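Local coordinates for putative type VI secretion protein (Escherichia coli, PDB 6SJL) that probably forms the trimeric spike at the tip of the bacterial type VI secretion system, which helps breach target cells and deliver effectors, at residues E513-S518 / L527-N532. Sequence-based numbering, arbitrary orientation.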
loop_
_atom_site.group_PDB
_atom_site.type_symbol
_atom_site.label_atom_id
_atom_site.label_comp_id
_atom_site.label_asym_id
_atom_site.label_seq_id
_atom_site.Cartn_x
_atom_site.Cartn_y
_atom_site.Cartn_z
ATOM N N GLU A 513 10.355 -38.741 31.710
ATOM C CA GLU A 513 9.070 -39.383 31.528
ATOM C C GLU A 513 8.420 -38.945 30.229
ATOM O O GLU A 513 8.529 -37.798 29.811
ATOM C CB GLU A 513 8.144 -39.053 32.686
ATOM C CG GLU A 513 8.748 -39.191 34.037
ATOM C CD GLU A 513 9.149 -37.876 34.611
ATOM O OE1 GLU A 513 9.324 -36.933 33.835
ATOM O OE2 GLU A 513 9.257 -37.765 35.844
ATOM N N HIS A 514 7.719 -39.870 29.598
ATOM C CA HIS A 514 6.940 -39.504 28.435
ATOM C C HIS A 514 5.758 -40.442 28.313
ATOM O O HIS A 514 5.671 -41.458 28.996
ATOM C CB HIS A 514 7.782 -39.505 27.161
ATOM C CG HIS A 514 8.306 -40.843 26.758
ATOM N ND1 HIS A 514 7.491 -41.887 26.391
ATOM C CD2 HIS A 514 9.570 -41.294 26.625
ATOM C CE1 HIS A 514 8.227 -42.928 26.067
ATOM N NE2 HIS A 514 9.493 -42.594 26.201
ATOM N N ILE A 515 4.830 -40.050 27.458
ATOM C CA ILE A 515 3.712 -40.877 27.049
ATOM C C ILE A 515 3.723 -40.918 25.536
ATOM O O ILE A 515 3.846 -39.879 24.890
ATOM C CB ILE A 515 2.378 -40.324 27.560
ATOM C CG1 ILE A 515 2.316 -40.394 29.068
ATOM C CG2 ILE A 515 1.240 -41.085 26.967
ATOM C CD1 ILE A 515 1.197 -39.665 29.595
ATOM N N LYS A 516 3.619 -42.106 24.970
ATOM C CA LYS A 516 3.532 -42.256 23.530
ATOM C C LYS A 516 2.252 -42.990 23.194
ATOM O O LYS A 516 2.068 -44.135 23.599
ATOM C CB LYS A 516 4.738 -43.001 22.990
ATOM C CG LYS A 516 4.809 -43.060 21.510
ATOM C CD LYS A 516 6.102 -43.669 21.128
ATOM C CE LYS A 516 6.269 -43.698 19.663
ATOM N NZ LYS A 516 7.569 -44.284 19.279
ATOM N N LEU A 517 1.380 -42.338 22.459
ATOM C CA LEU A 517 0.151 -42.923 21.946
ATOM C C LEU A 517 0.297 -43.002 20.437
ATOM O O LEU A 517 0.081 -42.015 19.739
ATOM C CB LEU A 517 -1.041 -42.076 22.351
ATOM C CG LEU A 517 -2.443 -42.624 22.215
ATOM C CD1 LEU A 517 -2.570 -43.952 22.880
ATOM C CD2 LEU A 517 -3.366 -41.632 22.835
ATOM N N SER A 518 0.651 -44.169 19.930
ATOM C CA SER A 518 1.053 -44.307 18.544
ATOM C C SER A 518 0.251 -45.395 17.858
ATOM O O SER A 518 0.028 -46.460 18.421
ATOM C CB SER A 518 2.532 -44.632 18.459
ATOM O OG SER A 518 2.951 -44.829 17.126
ATOM N N LEU A 527 0.662 -39.319 19.190
ATOM C CA LEU A 527 0.691 -38.202 20.117
ATOM C C LEU A 527 1.782 -38.530 21.111
ATOM O O LEU A 527 1.671 -39.493 21.865
ATOM C CB LEU A 527 -0.644 -37.999 20.814
ATOM C CG LEU A 527 -0.602 -37.008 21.971
ATOM C CD1 LEU A 527 -0.586 -35.601 21.469
ATOM C CD2 LEU A 527 -1.751 -37.214 22.906
ATOM N N ASN A 528 2.845 -37.753 21.085
ATOM C CA ASN A 528 3.960 -37.911 21.993
ATOM C C ASN A 528 3.907 -36.774 22.988
ATOM O O ASN A 528 3.872 -35.612 22.594
ATOM C CB ASN A 528 5.275 -37.897 21.237
ATOM C CG ASN A 528 5.289 -38.845 20.110
ATOM O OD1 ASN A 528 5.105 -40.028 20.294
ATOM N ND2 ASN A 528 5.516 -38.344 18.921
ATOM N N LEU A 529 3.864 -37.111 24.264
ATOM C CA LEU A 529 3.896 -36.139 25.339
ATOM C C LEU A 529 5.150 -36.340 26.168
ATOM O O LEU A 529 5.441 -37.455 26.584
ATOM C CB LEU A 529 2.669 -36.270 26.232
ATOM C CG LEU A 529 1.281 -36.170 25.640
ATOM C CD1 LEU A 529 0.318 -36.387 26.732
ATOM C CD2 LEU A 529 1.066 -34.834 25.032
ATOM N N GLY A 530 5.884 -35.269 26.402
ATOM C CA GLY A 530 6.895 -35.253 27.443
ATOM C C GLY A 530 8.304 -35.303 26.885
ATOM O O GLY A 530 8.684 -34.475 26.086
ATOM N N HIS A 531 9.085 -36.266 27.356
ATOM C CA HIS A 531 10.449 -36.467 26.894
ATOM C C HIS A 531 10.416 -37.451 25.740
ATOM O O HIS A 531 10.583 -38.652 25.902
ATOM C CB HIS A 531 11.316 -36.973 28.032
ATOM C CG HIS A 531 12.750 -37.162 27.675
ATOM N ND1 HIS A 531 13.710 -36.219 27.942
ATOM C CD2 HIS A 531 13.392 -38.197 27.096
ATOM C CE1 HIS A 531 14.882 -36.660 27.531
ATOM N NE2 HIS A 531 14.713 -37.854 27.003
ATOM N N ASN A 532 10.212 -36.921 24.548
ATOM C CA ASN A 532 10.013 -37.745 23.369
ATOM C C ASN A 532 11.328 -38.300 22.869
ATOM O O ASN A 532 12.266 -37.549 22.623
ATOM C CB ASN A 532 9.338 -36.925 22.281
ATOM C CG ASN A 532 8.082 -36.299 22.756
ATOM O OD1 ASN A 532 7.310 -36.941 23.432
ATOM N ND2 ASN A 532 7.854 -35.059 22.400
#
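Ile515 and Leu529, and two residues further along Leu517 and Leu527, pair as hydrogen-bonded partners of an antiparallel β hairpin, a worked example of how alternation in a strand sorts residues between two faces. Each pair is closed by two backbone hydrogen bonds: Ile515 N reaches Leu529 O at 2.8 Å, and Leu529 N answers to Ile515 O with an almost straight N-H...O angle of 175°. The Leu517–Leu527 pair repeats this reciprocal pattern. Where the chain turns a corner, a further hydrogen bond from His531 N to Glu513 O (2.9 Å) extends the ladder.

The apolar face carries Ile515, Leu517, Leu527 and Leu529. Within each pair the side chains leave the same face, with CB atoms 4.3 Å apart for Ile515 and Leu529, and neighbouring subunits pack against them: Leu527 meets Leu527 of both other copies, and Leu517 meets Ile515 of one.

On the reverse face Lys516 and Asn528 lie alongside one another. With CG anti to the backbone N (chi1 -173°) and the chain extended beyond it, the lysine runs its methylenes past the amide, CG 3.3 Å from Asn528 OD1, while Asn528 ND2 donates a hydrogen bond to Glu545 OE1 on strand 539-548. Near the corner, the CD2 corner of the His514 ring comes obliquely up to His531 O, and the His531 ring meets Tyr521 of a neighbouring subunit edge-to-face. Gly530, the non-hydrogen-bonded partner of His514, adopts a positive phi, a backbone shape that glycine readily takes.

Directional backbone hydrogen bonds thus fix the register, while the leucine and isoleucine face, buried against its copies, is consistent with a hydrophobic core that joins three chains into one spike.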